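Local coordinates for protein 3-carboxy-cis,cis-muconate cycloisomerase (Acinetobacter calcoaceticus, PDB 1Q5N) that belongs to the fumarase/aspartase (adenylosuccinate lyase) superfamily of enzymes and forms a largely helical assembly of four chains, at residues A[133-137]-A[177-181]; A[265-269]-A[358-362]; A[371-377]-A[428-434]; A[378-383]-A[415-420]. One frame throughout, in Å; residues are numbered along the deposited sequence.

Contact 1: residues A[133-137]-A[177-181]; sequences VQQCY and FKRDL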
loop_
_atom_site.group_PDB
_atom_site.type_symbol
_atom_site.label_atom_id
_atom_site.label_comp_id
_atom_site.label_asym_id
_atom_site.label_seq_id
_atom_site.Cartn_x
_atom_site.Cartn_y
_atom_site.Cartn_z
ATOM N N VAL A 133 -23.230 -7.631 9.260
ATOM C CA VAL A 133 -23.617 -6.316 8.764
ATOM C C VAL A 133 -25.116 -6.061 8.988
ATOM O O VAL A 133 -25.520 -4.941 9.323
ATOM C CB VAL A 133 -23.295 -6.173 7.284
ATOM C CG1 VAL A 133 -23.908 -4.904 6.735
ATOM C CG2 VAL A 133 -21.784 -6.188 7.105
ATOM N N GLN A 134 -25.923 -7.105 8.781
ATOM C CA GLN A 134 -27.357 -7.044 8.950
ATOM C C GLN A 134 -27.675 -6.663 10.430
ATOM O O GLN A 134 -28.519 -5.818 10.673
ATOM C CB GLN A 134 -27.949 -8.425 8.610
ATOM C CG GLN A 134 -29.449 -8.525 8.720
ATOM C CD GLN A 134 -30.164 -7.598 7.718
ATOM O OE1 GLN A 134 -29.926 -7.672 6.507
ATOM N NE2 GLN A 134 -31.050 -6.728 8.226
ATOM N N GLN A 135 -27.027 -7.301 11.401
ATOM C CA GLN A 135 -27.269 -6.954 12.790
ATOM C C GLN A 135 -26.784 -5.528 13.120
ATOM O O GLN A 135 -27.436 -4.820 13.899
ATOM C CB GLN A 135 -26.564 -7.915 13.726
ATOM C CG GLN A 135 -27.124 -9.246 13.693
ATOM C CD GLN A 135 -26.372 -10.120 14.627
ATOM O OE1 GLN A 135 -26.601 -10.077 15.844
ATOM N NE2 GLN A 135 -25.439 -10.909 14.092
ATOM N N CYS A 136 -25.626 -5.138 12.565
ATOM C CA CYS A 136 -25.115 -3.797 12.767
ATOM C C CYS A 136 -26.153 -2.820 12.215
ATOM O O CYS A 136 -26.466 -1.830 12.865
ATOM C CB CYS A 136 -23.751 -3.576 12.048
ATOM S SG CYS A 136 -22.369 -4.285 12.952
ATOM N N TYR A 137 -26.669 -3.087 11.018
ATOM C CA TYR A 137 -27.684 -2.216 10.401
ATOM C C TYR A 137 -28.943 -2.051 11.305
ATOM O O TYR A 137 -29.386 -0.934 11.608
ATOM C CB TYR A 137 -28.081 -2.804 9.069
ATOM C CG TYR A 137 -29.131 -2.030 8.293
ATOM C CD1 TYR A 137 -29.011 -0.659 8.093
ATOM C CD2 TYR A 137 -30.173 -2.707 7.639
ATOM C CE1 TYR A 137 -29.852 0.014 7.268
ATOM C CE2 TYR A 137 -31.045 -2.034 6.785
ATOM C CZ TYR A 137 -30.880 -0.686 6.596
ATOM O OH TYR A 137 -31.690 -0.037 5.685
ATOM N N PHE A 177 -24.248 0.992 6.229
ATOM C CA PHE A 177 -24.353 -0.454 6.325
ATOM C C PHE A 177 -25.343 -1.009 5.264
ATOM O O PHE A 177 -25.106 -2.080 4.677
ATOM C CB PHE A 177 -24.801 -0.878 7.716
ATOM C CG PHE A 177 -23.734 -0.785 8.734
ATOM C CD1 PHE A 177 -22.484 -1.397 8.507
ATOM C CD2 PHE A 177 -23.973 -0.182 9.954
ATOM C CE1 PHE A 177 -21.477 -1.438 9.505
ATOM C CE2 PHE A 177 -22.968 -0.211 10.981
ATOM C CZ PHE A 177 -21.716 -0.851 10.744
ATOM N N LYS A 178 -26.424 -0.275 5.003
ATOM C CA LYS A 178 -27.371 -0.738 4.019
ATOM C C LYS A 178 -26.706 -0.787 2.642
ATOM O O LYS A 178 -26.912 -1.735 1.906
ATOM C CB LYS A 178 -28.644 0.138 4.063
ATOM C CG LYS A 178 -29.039 0.815 2.811
ATOM C CD LYS A 178 -29.926 -0.005 1.910
ATOM C CE LYS A 178 -30.110 0.822 0.626
ATOM N NZ LYS A 178 -30.818 0.060 -0.469
ATOM N N ARG A 179 -25.885 0.199 2.290
ATOM C CA ARG A 179 -25.209 0.132 0.981
ATOM C C ARG A 179 -24.226 -1.086 0.934
ATOM O O ARG A 179 -23.984 -1.671 -0.133
ATOM C CB ARG A 179 -24.485 1.452 0.675
ATOM C CG ARG A 179 -25.408 2.586 0.396
ATOM C CD ARG A 179 -24.628 3.800 -0.104
ATOM N NE ARG A 179 -23.721 4.389 0.909
ATOM C CZ ARG A 179 -24.110 5.145 1.945
ATOM N NH1 ARG A 179 -25.392 5.418 2.143
ATOM N NH2 ARG A 179 -23.218 5.681 2.763
ATOM N N ASP A 180 -23.687 -1.479 2.085
ATOM C CA ASP A 180 -22.826 -2.637 2.135
ATOM C C ASP A 180 -23.631 -3.921 1.880
ATOM O O ASP A 180 -23.148 -4.848 1.215
ATOM C CB ASP A 180 -22.143 -2.760 3.489
ATOM C CG ASP A 180 -21.091 -1.689 3.707
ATOM O OD1 ASP A 180 -20.501 -1.211 2.704
ATOM O OD2 ASP A 180 -20.844 -1.337 4.886
ATOM N N LEU A 181 -24.826 -3.985 2.455
ATOM C CA LEU A 181 -25.709 -5.121 2.247
ATOM C C LEU A 181 -26.035 -5.213 0.726
ATOM O O LEU A 181 -26.050 -6.289 0.158
ATOM C CB LEU A 181 -26.988 -4.930 3.055
ATOM C CG LEU A 181 -27.230 -5.745 4.318
ATOM C CD1 LEU A 181 -26.062 -6.551 4.810
ATOM C CD2 LEU A 181 -27.700 -4.767 5.349
#
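Segments 133-137 and 177-181 are mid-helix turns running roughly antiparallel: their axes approach to 9.3 Å, their N-to-C directions differ by 151°, and the signed crossing angle is -151°. Both belong to long helices (110-146 and 166-191) of the bundle characteristic of this lyase superfamily. The closest CA pair is Tyr137 and Phe177, at 5.6 Å. Val133, Tyr137, Phe177 and Leu181 account for most of the 403 Å² buried here. The CA-to-CB bonds of Phe177 and Leu181 point toward the facing helix; those of Val133 and Tyr137 lie sideways, and their side chains fill the gap between the axes. Phe177 presents a ring face to Cys136 in a CH-pi contact, with CB of Cys136 3.8 Å from the ring centroid and 18° off its normal; SG of Cys136 sits obliquely at 4.8 Å from that centroid. Lys178 runs past the Tyr137 ring, its CB 3.4 Å from CE1 of Tyr137, while its amine turns outward to a salt bridge with Asp182. Helices 235-261 and 323-351 cover the flanks through Phe177 and Cys136 respectively. The tightest apolar pair is Val133 CG1 against Leu181 CD1, at 3.3 Å.

Contact 2: residues A[265-269]-A[358-362]; sequences EIAEV and NMHQN
Build 358-362 as regular alpha-helix, part of helix 356-364, and set against it the irregular chain 265-269, in which Ala267 takes a left-handed conformation (phi/psi 45/50) and Val269 is already extended. The closest CA atoms are those of Glu268 and Met359, 5.5 Å apart. Asn358 and Asn362, one helical turn apart and both with chi1 m (chi2 -21° and -31°), point CA-to-CB toward the loop. Asn358 ND2 donates to Ala267 O at 2.8 Å. Asn362 ND2 donates twice, to Ile266 O at 3.0 Å (155°) and to Glu268 OE2 at 3.0 Å (175°), so both of its amide hydrogens are used. On the backbone, Asn362 N donates to Asn358 O at 2.9 Å, Asn358 N to Asn355 OD1, and Asn362 O accepts from Gln160 NE2. This junction lies beside the two-stranded antiparallel sheet 269-270/353-354, where the long-helix body meets the C-terminal part of the chain. Glu268 is m, t at chi1 and chi2, which carries its carboxylate to the helix; OE2 also accepts a water hydrogen at 2.6 Å, the same water donating to Met359 O at 3.0 Å, and forms a salt bridge with Arg155. Glu265 turns away to Arg155 of the third subunit. The apolar side is closed by Met359, whose CG packs 3.7 Å from Glu268 CB and whose CE lies 3.8 Å from Val269 CG2.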
loop_
_atom_site.group_PDB
_atom_site.type_symbol
_atom_site.label_atom_id
_atom_site.label_comp_id
_atom_site.label_asym_id
_atom_site.label_seq_id
_atom_site.Cartn_x
_atom_site.Cartn_y
_atom_site.Cartn_z
ATOM N N GLU A 265 -12.112 14.870 28.241
ATOM C CA GLU A 265 -12.688 16.202 28.228
ATOM C C GLU A 265 -14.000 16.302 27.446
ATOM O O GLU A 265 -14.644 17.341 27.466
ATOM C CB GLU A 265 -11.667 17.233 27.664
ATOM C CG GLU A 265 -10.236 17.233 28.305
ATOM C CD GLU A 265 -9.294 16.091 27.842
ATOM O OE1 GLU A 265 -9.763 15.116 27.212
ATOM O OE2 GLU A 265 -8.066 16.161 28.126
ATOM N N ILE A 266 -14.389 15.262 26.721
ATOM C CA ILE A 266 -15.632 15.316 25.940
ATOM C C ILE A 266 -16.641 14.353 26.582
ATOM O O ILE A 266 -17.758 14.759 26.908
ATOM C CB ILE A 266 -15.322 14.990 24.472
ATOM C CG1 ILE A 266 -14.360 16.119 23.973
ATOM C CG2 ILE A 266 -16.656 14.763 23.658
ATOM C CD1 ILE A 266 -13.911 15.982 22.576
ATOM N N ALA A 267 -16.238 13.089 26.747
ATOM C CA ALA A 267 -17.029 12.112 27.475
ATOM C C ALA A 267 -18.504 12.072 27.153
ATOM O O ALA A 267 -19.313 12.083 28.069
ATOM C CB ALA A 267 -16.854 12.387 28.986
ATOM N N GLU A 268 -18.860 12.009 25.876
ATOM C CA GLU A 268 -20.254 12.015 25.474
ATOM C C GLU A 268 -20.844 10.621 25.214
ATOM O O GLU A 268 -22.045 10.412 25.318
ATOM C CB GLU A 268 -20.412 12.887 24.225
ATOM C CG GLU A 268 -20.036 14.352 24.421
ATOM C CD GLU A 268 -20.119 15.137 23.122
ATOM O OE1 GLU A 268 -19.990 14.533 22.034
ATOM O OE2 GLU A 268 -20.311 16.361 23.174
ATOM N N VAL A 269 -19.972 9.672 24.879
ATOM C CA VAL A 269 -20.394 8.326 24.547
ATOM C C VAL A 269 -19.287 7.413 24.989
ATOM O O VAL A 269 -18.115 7.777 24.879
ATOM C CB VAL A 269 -20.564 8.165 23.025
ATOM C CG1 VAL A 269 -20.778 6.754 22.721
ATOM C CG2 VAL A 269 -21.762 8.979 22.509
ATOM N N ASN A 358 -23.083 15.542 29.536
ATOM C CA ASN A 358 -21.822 15.972 28.922
ATOM C C ASN A 358 -22.115 16.541 27.532
ATOM O O ASN A 358 -21.536 17.546 27.146
ATOM C CB ASN A 358 -20.826 14.813 28.880
ATOM C CG ASN A 358 -20.259 14.536 30.259
ATOM O OD1 ASN A 358 -20.306 15.418 31.113
ATOM N ND2 ASN A 358 -19.720 13.345 30.489
ATOM N N MET A 359 -23.057 15.946 26.806
ATOM C CA MET A 359 -23.397 16.498 25.498
ATOM C C MET A 359 -23.957 17.906 25.652
ATOM O O MET A 359 -23.627 18.825 24.871
ATOM C CB MET A 359 -24.419 15.634 24.785
ATOM C CG MET A 359 -23.848 14.347 24.288
ATOM S SD MET A 359 -25.131 13.268 23.538
ATOM C CE MET A 359 -24.151 11.983 22.670
ATOM N N HIS A 360 -24.792 18.084 26.679
ATOM C CA HIS A 360 -25.413 19.390 26.930
ATOM C C HIS A 360 -24.327 20.382 27.316
ATOM O O HIS A 360 -24.278 21.488 26.794
ATOM C CB HIS A 360 -26.467 19.303 28.047
ATOM C CG HIS A 360 -26.908 20.652 28.532
ATOM N ND1 HIS A 360 -27.771 21.457 27.804
ATOM C CD2 HIS A 360 -26.473 21.414 29.572
ATOM C CE1 HIS A 360 -27.835 22.652 28.370
ATOM N NE2 HIS A 360 -27.057 22.654 29.441
ATOM N N GLN A 361 -23.470 19.980 28.245
ATOM C CA GLN A 361 -22.341 20.799 28.645
ATOM C C GLN A 361 -21.390 21.195 27.532
ATOM O O GLN A 361 -20.924 22.307 27.529
ATOM C CB GLN A 361 -21.481 20.092 29.655
ATOM C CG GLN A 361 -22.041 20.162 31.009
ATOM C CD GLN A 361 -20.944 20.296 32.048
ATOM O OE1 GLN A 361 -19.758 19.986 31.763
ATOM N NE2 GLN A 361 -21.317 20.749 33.268
ATOM N N ASN A 362 -21.070 20.309 26.592
ATOM C CA ASN A 362 -20.122 20.714 25.602
ATOM C C ASN A 362 -20.769 21.700 24.659
ATOM O O ASN A 362 -20.077 22.517 24.039
ATOM C CB ASN A 362 -19.536 19.478 24.898
ATOM C CG ASN A 362 -18.835 18.565 25.888
ATOM O OD1 ASN A 362 -18.280 19.064 26.900
ATOM N ND2 ASN A 362 -18.865 17.234 25.644
HETATM O O HOH W 1 -22.125 18.056 22.442
#

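Contact 3: residues A[371-377]-A[428-434]; sequences MAEAVMM and IFKPESY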
loop_
_atom_site.group_PDB
_atom_site.type_symbol
_atom_site.label_atom_id
_atom_site.label_comp_id
_atom_site.label_asym_id
_atom_site.label_seq_id
_atom_site.Cartn_x
_atom_site.Cartn_y
_atom_site.Cartn_z
ATOM N N MET A 371 -24.267 29.733 18.211
ATOM C CA MET A 371 -25.635 30.057 17.796
ATOM C C MET A 371 -25.707 31.369 17.038
ATOM O O MET A 371 -26.784 31.836 16.671
ATOM C CB MET A 371 -26.580 30.118 19.015
ATOM C CG MET A 371 -26.686 28.791 19.784
ATOM S SD MET A 371 -27.333 27.494 18.656
ATOM C CE MET A 371 -28.941 28.099 18.328
ATOM N N ALA A 372 -24.555 31.959 16.770
ATOM C CA ALA A 372 -24.520 33.249 16.095
ATOM C C ALA A 372 -25.254 33.277 14.770
ATOM O O ALA A 372 -25.978 34.236 14.459
ATOM C CB ALA A 372 -23.081 33.691 15.880
ATOM N N GLU A 373 -25.069 32.255 13.959
ATOM C CA GLU A 373 -25.745 32.311 12.680
ATOM C C GLU A 373 -27.270 32.079 12.823
ATOM O O GLU A 373 -28.039 32.681 12.089
ATOM C CB GLU A 373 -25.024 31.419 11.651
ATOM C CG GLU A 373 -25.611 30.125 11.301
ATOM C CD GLU A 373 -24.968 29.577 10.028
ATOM O OE1 GLU A 373 -23.733 29.768 9.891
ATOM O OE2 GLU A 373 -25.660 28.953 9.188
ATOM N N ALA A 374 -27.688 31.291 13.810
ATOM C CA ALA A 374 -29.101 31.090 14.073
ATOM C C ALA A 374 -29.713 32.490 14.443
ATOM O O ALA A 374 -30.784 32.860 13.934
ATOM C CB ALA A 374 -29.289 30.085 15.249
ATOM N N VAL A 375 -29.036 33.268 15.298
ATOM C CA VAL A 375 -29.545 34.600 15.679
ATOM C C VAL A 375 -29.653 35.522 14.455
ATOM O O VAL A 375 -30.592 36.304 14.300
ATOM C CB VAL A 375 -28.627 35.293 16.725
ATOM C CG1 VAL A 375 -29.156 36.693 17.033
ATOM C CG2 VAL A 375 -28.554 34.449 17.999
ATOM N N MET A 376 -28.670 35.415 13.584
ATOM C CA MET A 376 -28.647 36.203 12.390
ATOM C C MET A 376 -29.822 35.868 11.426
ATOM O O MET A 376 -30.388 36.774 10.809
ATOM C CB MET A 376 -27.299 35.987 11.736
ATOM C CG MET A 376 -26.879 37.102 10.855
ATOM S SD MET A 376 -26.439 36.329 9.339
ATOM C CE MET A 376 -28.126 36.281 8.534
ATOM N N MET A 377 -30.174 34.577 11.306
ATOM C CA MET A 377 -31.310 34.139 10.453
ATOM C C MET A 377 -32.651 34.638 11.023
ATOM O O MET A 377 -33.536 35.020 10.267
ATOM C CB MET A 377 -31.387 32.607 10.357
ATOM C CG MET A 377 -30.231 31.951 9.653
ATOM S SD MET A 377 -30.184 32.349 7.916
ATOM C CE MET A 377 -28.691 33.321 7.823
ATOM N N ILE A 428 -34.816 31.207 20.257
ATOM C CA ILE A 428 -33.832 31.370 19.216
ATOM C C ILE A 428 -32.469 30.773 19.658
ATOM O O ILE A 428 -31.762 30.195 18.863
ATOM C CB ILE A 428 -33.751 32.866 18.830
ATOM C CG1 ILE A 428 -34.870 33.144 17.819
ATOM C CG2 ILE A 428 -32.393 33.218 18.210
ATOM C CD1 ILE A 428 -35.435 34.555 17.905
ATOM N N PHE A 429 -32.144 30.847 20.936
ATOM C CA PHE A 429 -30.881 30.303 21.420
ATOM C C PHE A 429 -30.840 28.808 21.791
ATOM O O PHE A 429 -29.800 28.337 22.235
ATOM C CB PHE A 429 -30.353 31.132 22.616
ATOM C CG PHE A 429 -29.509 32.312 22.204
ATOM C CD1 PHE A 429 -30.105 33.487 21.743
ATOM C CD2 PHE A 429 -28.109 32.230 22.234
ATOM C CE1 PHE A 429 -29.319 34.563 21.306
ATOM C CE2 PHE A 429 -27.312 33.289 21.802
ATOM C CZ PHE A 429 -27.908 34.458 21.336
ATOM N N LYS A 430 -31.949 28.078 21.633
ATOM C CA LYS A 430 -31.958 26.647 21.944
ATOM C C LYS A 430 -31.384 25.876 20.762
ATOM O O LYS A 430 -31.807 26.071 19.624
ATOM C CB LYS A 430 -33.379 26.144 22.239
ATOM C CG LYS A 430 -34.047 26.890 23.388
ATOM C CD LYS A 430 -35.234 26.163 24.058
ATOM C CE LYS A 430 -35.601 26.924 25.372
ATOM N NZ LYS A 430 -36.270 26.122 26.458
ATOM N N PRO A 431 -30.404 24.992 21.025
ATOM C CA PRO A 431 -29.715 24.151 20.013
ATOM C C PRO A 431 -30.712 23.444 19.098
ATOM O O PRO A 431 -30.500 23.370 17.888
ATOM C CB PRO A 431 -28.929 23.146 20.845
ATOM C CG PRO A 431 -28.698 23.844 22.151
ATOM C CD PRO A 431 -29.974 24.660 22.400
ATOM N N GLU A 432 -31.806 22.956 19.692
ATOM C CA GLU A 432 -32.901 22.271 18.981
ATOM C C GLU A 432 -33.569 23.138 17.944
ATOM O O GLU A 432 -34.207 22.630 17.030
ATOM C CB GLU A 432 -34.040 21.866 19.923
ATOM C CG GLU A 432 -33.630 20.960 21.032
ATOM C CD GLU A 432 -33.314 21.695 22.319
ATOM O OE1 GLU A 432 -32.695 22.790 22.286
ATOM O OE2 GLU A 432 -33.679 21.133 23.379
ATOM N N SER A 433 -33.474 24.442 18.079
ATOM C CA SER A 433 -34.178 25.239 17.104
ATOM C C SER A 433 -33.362 25.456 15.805
ATOM O O SER A 433 -33.809 26.155 14.869
ATOM C CB SER A 433 -34.511 26.573 17.737
ATOM O OG SER A 433 -33.322 27.359 17.743
ATOM N N TYR A 434 -32.158 24.870 15.733
ATOM C CA TYR A 434 -31.355 25.071 14.535
ATOM C C TYR A 434 -30.781 23.760 13.984
ATOM O O TYR A 434 -29.561 23.627 13.834
ATOM C CB TYR A 434 -30.230 26.066 14.858
ATOM C CG TYR A 434 -29.717 26.745 13.630
ATOM C CD1 TYR A 434 -30.587 27.456 12.825
ATOM C CD2 TYR A 434 -28.364 26.733 13.308
ATOM C CE1 TYR A 434 -30.140 28.147 11.744
ATOM C CE2 TYR A 434 -27.899 27.422 12.231
ATOM C CZ TYR A 434 -28.798 28.135 11.447
ATOM O OH TYR A 434 -28.390 28.841 10.345
#
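Met371 adopts m, m, m, which directs its CE into the hollow of the 428-434 turn: it lies 3.6 Å from Ile428 O, 3.7 Å from Lys430 O and 4.2 Å from Tyr434 CB. That turn includes the 3-10 segment 431-433 and is tied within itself by Ser433 OG donating to Lys430 O at 2.7 Å. Tyr434, with chi1 t, lays its ring over the start of helix 372-383, so that Ala374 CB sits 3.8 Å from the ring centroid and 13° off the normal, a CH-pi contact. Val375, also t, directs CG2 to Phe429 CE1 at 3.4 Å and Ile428 CG2 at 4.0 Å. Glu373 has an off-rotamer chi1 of 104°, and its OE2 accepts a hydrogen bond from Tyr434 OH at 3.0 Å. The contact joins the first turns of helix 372-383 to the link between helices 422-428 and 438-447; Ser205 and Trp106 of the second subunit pack on Glu373 and Met377. The chemistry is thus mainly apolar, with a single hydrogen bond between the segments, at the hydroxyl end of a ring otherwise held by apolar contact.

Contact 4: residues A[378-383]-A[415-420]; sequences ALAPHM and EVKQYF
Segment 378-383 continues helix 372-383, kinked where the N atoms of Pro381 and His382 lack bonds to the preceding turn. Facing it in 415-420, residues 415-417 are helical and Phe420 is extended (phi/psi -138/136). CA pairs set the register: His382 with Tyr419 at 7.4 Å, Leu379 with Val416 at 7.8 Å and Met383 with Glu415 at 8.8 Å. His382 (chi1 m) fills the angle between two rings: its CB lies over the Tyr419 face, 3.5 Å from the centroid and 10° off the normal, a CH-pi contact, and its CD2 is 3.8 Å from Phe420 CZ. The His382 and Tyr419 rings are near parallel (20°) but slid apart, centroids 5.1 Å distant. With Phe420 (chi1 m) they form an aromatic cluster joining the later part of helix 372-383 to the turn that leads from helix 414-417 into helix 422-428. The Phe420 ring lies against Ala378, Leu379 and His382, CZ 3.3 Å from Ala378 O. Leu379 (m, m) fits a hollow bordered by Phe420, Val416 and Tyr419: CD2 is 3.3 Å from Phe420 CE1, CD1 4.3 Å from Val416 CG2. Met383 (t, t, m) brings CE to the Tyr419 edge at CE2, 3.6 Å away, and to Glu415 CB at 3.8 Å.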
loop_
_atom_site.group_PDB
_atom_site.type_symbol
_atom_site.label_atom_id
_atom_site.label_comp_id
_atom_site.label_asym_id
_atom_site.label_seq_id
_atom_site.Cartn_x
_atom_site.Cartn_y
_atom_site.Cartn_z
ATOM N N ALA A 378 -32.803 34.600 12.348
ATOM C CA ALA A 378 -34.026 35.078 12.999
ATOM C C ALA A 378 -34.207 36.578 12.799
ATOM O O ALA A 378 -35.337 37.046 12.715
ATOM C CB ALA A 378 -33.985 34.773 14.485
ATOM N N LEU A 379 -33.098 37.324 12.723
ATOM C CA LEU A 379 -33.132 38.778 12.545
ATOM C C LEU A 379 -33.245 39.261 11.113
ATOM O O LEU A 379 -33.757 40.352 10.888
ATOM C CB LEU A 379 -31.882 39.440 13.135
ATOM C CG LEU A 379 -31.887 39.866 14.599
ATOM C CD1 LEU A 379 -32.674 41.151 14.810
ATOM C CD2 LEU A 379 -32.516 38.764 15.406
ATOM N N ALA A 380 -32.739 38.469 10.165
ATOM C CA ALA A 380 -32.716 38.829 8.736
ATOM C C ALA A 380 -34.025 39.412 8.193
ATOM O O ALA A 380 -34.006 40.452 7.526
ATOM C CB ALA A 380 -32.293 37.625 7.888
ATOM N N PRO A 381 -35.172 38.755 8.471
ATOM C CA PRO A 381 -36.489 39.214 8.007
ATOM C C PRO A 381 -36.860 40.635 8.501
ATOM O O PRO A 381 -37.285 41.491 7.723
ATOM C CB PRO A 381 -37.441 38.149 8.566
ATOM C CG PRO A 381 -36.581 36.924 8.654
ATOM C CD PRO A 381 -35.302 37.483 9.207
ATOM N N HIS A 382 -36.699 40.885 9.790
ATOM C CA HIS A 382 -37.039 42.184 10.330
ATOM C C HIS A 382 -35.915 43.203 10.131
ATOM O O HIS A 382 -36.060 44.355 10.529
ATOM C CB HIS A 382 -37.324 42.055 11.831
ATOM C CG HIS A 382 -38.167 40.868 12.195
ATOM N ND1 HIS A 382 -39.535 40.849 12.048
ATOM C CD2 HIS A 382 -37.827 39.655 12.697
ATOM C CE1 HIS A 382 -40.007 39.676 12.445
ATOM N NE2 HIS A 382 -38.991 38.937 12.842
ATOM N N MET A 383 -34.825 42.837 9.466
ATOM C CA MET A 383 -33.706 43.773 9.401
ATOM C C MET A 383 -32.900 43.863 8.095
ATOM O O MET A 383 -32.261 44.881 7.822
ATOM C CB MET A 383 -32.789 43.386 10.570
ATOM C CG MET A 383 -31.939 44.464 11.177
ATOM S SD MET A 383 -31.190 43.883 12.733
ATOM C CE MET A 383 -32.519 44.174 13.850
ATOM N N GLU A 415 -32.096 47.534 18.719
ATOM C CA GLU A 415 -32.664 47.093 17.447
ATOM C C GLU A 415 -33.410 45.783 17.643
ATOM O O GLU A 415 -34.489 45.575 17.102
ATOM C CB GLU A 415 -31.544 46.853 16.429
ATOM C CG GLU A 415 -30.737 48.082 15.982
ATOM C CD GLU A 415 -30.153 48.912 17.135
ATOM O OE1 GLU A 415 -29.408 48.351 17.981
ATOM O OE2 GLU A 415 -30.440 50.141 17.181
ATOM N N VAL A 416 -32.790 44.904 18.430
ATOM C CA VAL A 416 -33.290 43.570 18.741
ATOM C C VAL A 416 -34.528 43.530 19.632
ATOM O O VAL A 416 -35.495 42.848 19.300
ATOM C CB VAL A 416 -32.161 42.734 19.395
ATOM C CG1 VAL A 416 -32.630 41.335 19.718
ATOM C CG2 VAL A 416 -30.979 42.689 18.473
ATOM N N LYS A 417 -34.501 44.238 20.762
ATOM C CA LYS A 417 -35.653 44.248 21.665
ATOM C C LYS A 417 -36.882 44.721 20.914
ATOM O O LYS A 417 -38.009 44.378 21.283
ATOM C CB LYS A 417 -35.391 45.151 22.867
ATOM C CG LYS A 417 -34.391 44.555 23.831
ATOM C CD LYS A 417 -33.630 45.600 24.623
ATOM C CE LYS A 417 -34.499 46.279 25.654
ATOM N NZ LYS A 417 -33.619 46.876 26.698
ATOM N N GLN A 418 -36.649 45.500 19.856
ATOM C CA GLN A 418 -37.721 46.022 19.003
ATOM C C GLN A 418 -38.537 44.891 18.354
ATOM O O GLN A 418 -39.713 45.087 18.054
ATOM C CB GLN A 418 -37.136 46.919 17.883
ATOM C CG GLN A 418 -37.419 48.451 17.969
ATOM C CD GLN A 418 -38.865 48.862 17.570
ATOM O OE1 GLN A 418 -39.847 48.567 18.281
ATOM N NE2 GLN A 418 -38.989 49.549 16.429
ATOM N N TYR A 419 -37.930 43.714 18.152
ATOM C CA TYR A 419 -38.619 42.593 17.499
ATOM C C TYR A 419 -38.802 41.317 18.290
ATOM O O TYR A 419 -39.552 40.447 17.855
ATOM C CB TYR A 419 -37.900 42.191 16.209
ATOM C CG TYR A 419 -37.584 43.316 15.256
ATOM C CD1 TYR A 419 -38.590 43.928 14.496
ATOM C CD2 TYR A 419 -36.281 43.794 15.133
ATOM C CE1 TYR A 419 -38.299 44.991 13.638
ATOM C CE2 TYR A 419 -35.980 44.858 14.281
ATOM C CZ TYR A 419 -36.992 45.452 13.542
ATOM O OH TYR A 419 -36.684 46.520 12.730
ATOM N N PHE A 420 -38.126 41.159 19.420
ATOM C CA PHE A 420 -38.273 39.901 20.159
ATOM C C PHE A 420 -38.390 40.045 21.683
ATOM O O PHE A 420 -37.624 40.800 22.274
ATOM C CB PHE A 420 -37.080 38.949 19.867
ATOM C CG PHE A 420 -36.897 38.567 18.404
ATOM C CD1 PHE A 420 -35.943 39.194 17.618
ATOM C CD2 PHE A 420 -37.659 37.559 17.826
ATOM C CE1 PHE A 420 -35.743 38.815 16.288
ATOM C CE2 PHE A 420 -37.461 37.176 16.488
ATOM C CZ PHE A 420 -36.504 37.810 15.722
#

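Overall arrangement
The two contacts nearer the chain's centre are buried, the two farther out only partly. Measured from the centre of each contact to the centre of the chain, contact 1, a helix pair, lies at about 9 Å; contact 2, polar, its loop held by amide and carboxylate groups, at about 29 Å; contacts 3 and 4 at about 39 and 51 Å. The last two share helix 372-383, use successive parts of it and touch: Ile428 CD1 of contact 3 lies 3.6 Å from Phe420 CE2 of contact 4. Contact 1 relies on aliphatic and ring-face packing, contact 3 adds a tyrosine-carboxylate bond, and contact 4 depends on aromatic rings. Other subunits reach contacts 1 to 3, whereas none in the assembly touches contact 4.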